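Long-range contact in SnoN,Epimerase SnoN (Streptomyces nogalater, PDB 5EP9), which is an iron- and 2-oxoglutarate-dependent non-heme epimerase of nogalamycin biosynthesis, belonging to the phytanoyl-CoA dioxygenase family: residues A[84-89]-A[124-129]. Numbering follows the deposited sequence.
With AKG (2-oxoglutaric acid), chain E.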
loop_
_atom_site.group_PDB
_atom_site.type_symbol
_atom_site.label_atom_id
_atom_site.label_comp_id
_atom_site.label_asym_id
_atom_site.label_seq_id
_atom_site.Cartn_x
_atom_site.Cartn_y
_atom_site.Cartn_z
ATOM N N MET A 84 -14.458 -1.923 -0.339
ATOM C CA MET A 84 -13.984 -0.762 0.401
ATOM C C MET A 84 -14.408 0.566 -0.225
ATOM O O MET A 84 -14.778 0.622 -1.383
ATOM C CB MET A 84 -12.454 -0.709 0.531
ATOM C CG MET A 84 -11.730 -0.610 -0.800
ATOM S SD MET A 84 -9.953 -0.443 -0.401
ATOM C CE MET A 84 -9.556 -2.090 0.202
ATOM N N ASP A 85 -14.211 1.621 0.554
ATOM C CA ASP A 85 -14.257 3.009 0.033
ATOM C C ASP A 85 -12.851 3.533 0.241
ATOM O O ASP A 85 -12.209 3.195 1.263
ATOM C CB ASP A 85 -15.239 3.864 0.794
ATOM C CG ASP A 85 -16.707 3.450 0.550
ATOM O OD1 ASP A 85 -17.267 3.683 -0.560
ATOM O OD2 ASP A 85 -17.290 2.859 1.508
ATOM N N TYR A 86 -12.381 4.348 -0.694
ATOM C CA TYR A 86 -11.077 4.917 -0.553
ATOM C C TYR A 86 -10.996 6.298 -1.125
ATOM O O TYR A 86 -11.761 6.703 -2.034
ATOM C CB TYR A 86 -9.987 4.036 -1.153
ATOM C CG TYR A 86 -10.060 3.851 -2.618
ATOM C CD1 TYR A 86 -10.924 2.895 -3.186
ATOM C CD2 TYR A 86 -9.272 4.600 -3.462
ATOM C CE1 TYR A 86 -10.952 2.710 -4.562
ATOM C CE2 TYR A 86 -9.304 4.443 -4.847
ATOM C CZ TYR A 86 -10.148 3.498 -5.396
ATOM O OH TYR A 86 -10.132 3.397 -6.766
ATOM N N VAL A 87 -10.124 7.041 -0.534
ATOM C CA VAL A 87 -9.778 8.352 -1.076
ATOM C C VAL A 87 -8.542 8.126 -1.925
ATOM O O VAL A 87 -7.497 7.766 -1.399
ATOM C CB VAL A 87 -9.519 9.421 0.036
ATOM C CG1 VAL A 87 -9.175 10.786 -0.588
ATOM C CG2 VAL A 87 -10.719 9.528 0.917
ATOM N N ALA A 88 -8.662 8.419 -3.217
ATOM C CA ALA A 88 -7.605 8.184 -4.234
ATOM C C ALA A 88 -6.626 9.349 -4.237
ATOM O O ALA A 88 -7.013 10.495 -4.034
ATOM C CB ALA A 88 -8.214 8.112 -5.624
ATOM N N ASP A 89 -5.359 9.002 -4.355
ATOM C CA ASP A 89 -4.288 9.985 -4.458
ATOM C C ASP A 89 -4.396 11.059 -3.342
ATOM O O ASP A 89 -4.345 12.268 -3.610
ATOM C CB ASP A 89 -4.354 10.633 -5.833
ATOM C CG ASP A 89 -4.227 9.615 -6.980
ATOM O OD1 ASP A 89 -3.139 8.984 -7.113
ATOM O OD2 ASP A 89 -5.282 9.384 -7.664
ATOM N N GLU A 124 -3.280 6.110 -0.584
ATOM C CA GLU A 124 -4.768 6.041 -0.432
ATOM C C GLU A 124 -5.249 5.932 0.992
ATOM O O GLU A 124 -4.592 5.327 1.804
ATOM C CB GLU A 124 -5.312 4.889 -1.255
ATOM C CG GLU A 124 -5.120 5.101 -2.767
ATOM C CD GLU A 124 -5.455 3.808 -3.604
ATOM O OE1 GLU A 124 -5.565 2.699 -3.028
ATOM O OE2 GLU A 124 -5.701 3.921 -4.808
ATOM N N VAL A 125 -6.418 6.484 1.295
ATOM C CA VAL A 125 -7.037 6.301 2.574
ATOM C C VAL A 125 -8.079 5.210 2.422
ATOM O O VAL A 125 -8.956 5.382 1.611
ATOM C CB VAL A 125 -7.718 7.591 3.045
ATOM C CG1 VAL A 125 -8.449 7.415 4.359
ATOM C CG2 VAL A 125 -6.714 8.724 3.190
ATOM N N LEU A 126 -8.049 4.171 3.268
ATOM C CA LEU A 126 -8.931 3.022 3.076
ATOM C C LEU A 126 -9.920 2.902 4.201
ATOM O O LEU A 126 -9.558 3.033 5.335
ATOM C CB LEU A 126 -8.167 1.709 2.928
ATOM C CG LEU A 126 -7.006 1.723 1.953
ATOM C CD1 LEU A 126 -6.330 0.351 1.946
ATOM C CD2 LEU A 126 -7.447 2.051 0.559
ATOM N N LEU A 127 -11.164 2.633 3.840
ATOM C CA LEU A 127 -12.250 2.387 4.776
ATOM C C LEU A 127 -13.020 1.084 4.420
ATOM O O LEU A 127 -13.520 0.946 3.325
ATOM C CB LEU A 127 -13.233 3.533 4.686
ATOM C CG LEU A 127 -14.563 3.407 5.421
ATOM C CD1 LEU A 127 -14.355 3.336 6.924
ATOM C CD2 LEU A 127 -15.497 4.565 5.053
ATOM N N LYS A 128 -13.101 0.192 5.376
ATOM C CA LYS A 128 -14.088 -0.882 5.387
ATOM C C LYS A 128 -14.984 -0.766 6.546
ATOM O O LYS A 128 -14.556 -0.706 7.675
ATOM C CB LYS A 128 -13.482 -2.297 5.515
ATOM C CG LYS A 128 -12.813 -2.845 4.338
ATOM C CD LYS A 128 -12.573 -4.364 4.614
ATOM C CE LYS A 128 -11.672 -4.967 3.554
ATOM N NZ LYS A 128 -12.424 -5.572 2.442
ATOM N N GLU A 129 -16.250 -0.731 6.254
ATOM C CA GLU A 129 -17.255 -0.652 7.267
ATOM C C GLU A 129 -18.574 -1.148 6.788
ATOM O O GLU A 129 -18.826 -1.232 5.605
ATOM C CB GLU A 129 -17.461 0.809 7.719
ATOM C CG GLU A 129 -18.136 1.663 6.661
ATOM C CD GLU A 129 -18.378 3.086 7.120
ATOM O OE1 GLU A 129 -18.121 3.434 8.314
ATOM O OE2 GLU A 129 -18.874 3.838 6.268
HETATM C C1 AKG E . -2.952 -3.286 -0.710
HETATM O O1 AKG E . -2.199 -3.573 -1.676
HETATM O O2 AKG E . -2.621 -2.460 0.174
HETATM C C2 AKG E . -4.255 -3.977 -0.564
HETATM O O5 AKG E . -4.592 -4.818 -1.422
HETATM C C3 AKG E . -5.134 -3.590 0.648
HETATM C C4 AKG E . -6.377 -4.442 0.882
HETATM C C5 AKG E . -7.248 -4.038 2.049
HETATM O O3 AKG E . -6.877 -3.116 2.797
HETATM O O4 AKG E . -8.367 -4.611 2.226
HETATM O O HOH W 1 -4.972 6.611 -5.528
#
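In the major sheet of this cupin-type fold, the antiparallel strands 82-87 and 118-128, both within the first SnoN portion (14-202) of this fused chain, show how one ladder can serve a pocket and a hydrophobic core at once: Met84, Leu126 and Lys128 face the 2-oxoglutarate, while Val87 and Val125 pack on the other face against helix 54-70, at Leu68. Two hydrogen-bonded pairs hold the register. Asp85 N reaches Leu127 O at 2.9 Å in a nearly straight bond (171° at the hydrogen), answered by Leu127 N to Asp85 O; Val87 and Val125 exchange the second pair of bonds. Between them, at the non-hydrogen-bonded pair Tyr86-Leu126, Leu126 CD2 fits against both Tyr86 CB and Met84 SD, each at 3.7 Å. Met84, its chain bent at chi3 (71°), brings CE to 3.4 Å from the ligand's O4, and Leu126 CD1 lies 3.6 Å from its O3. Lys128 NZ is instead held by Val83 O, Val137 O and Thr139 OG1. Where strand 82-87 ends, the Glu124 side chain runs side by side with Tyr86, pointing the same way, its carboxylate turned 37° from the ring plane and Glu124 OE2 3.6 Å from Tyr86 CE2. Replacing Glu124 by an alanine would probably leave this part of the ring uncovered and the water bound to Asp89 N without its acceptor. That water takes the Asp89 N-H at 2.7 Å and donates to Glu124 OE2 at 2.9 Å.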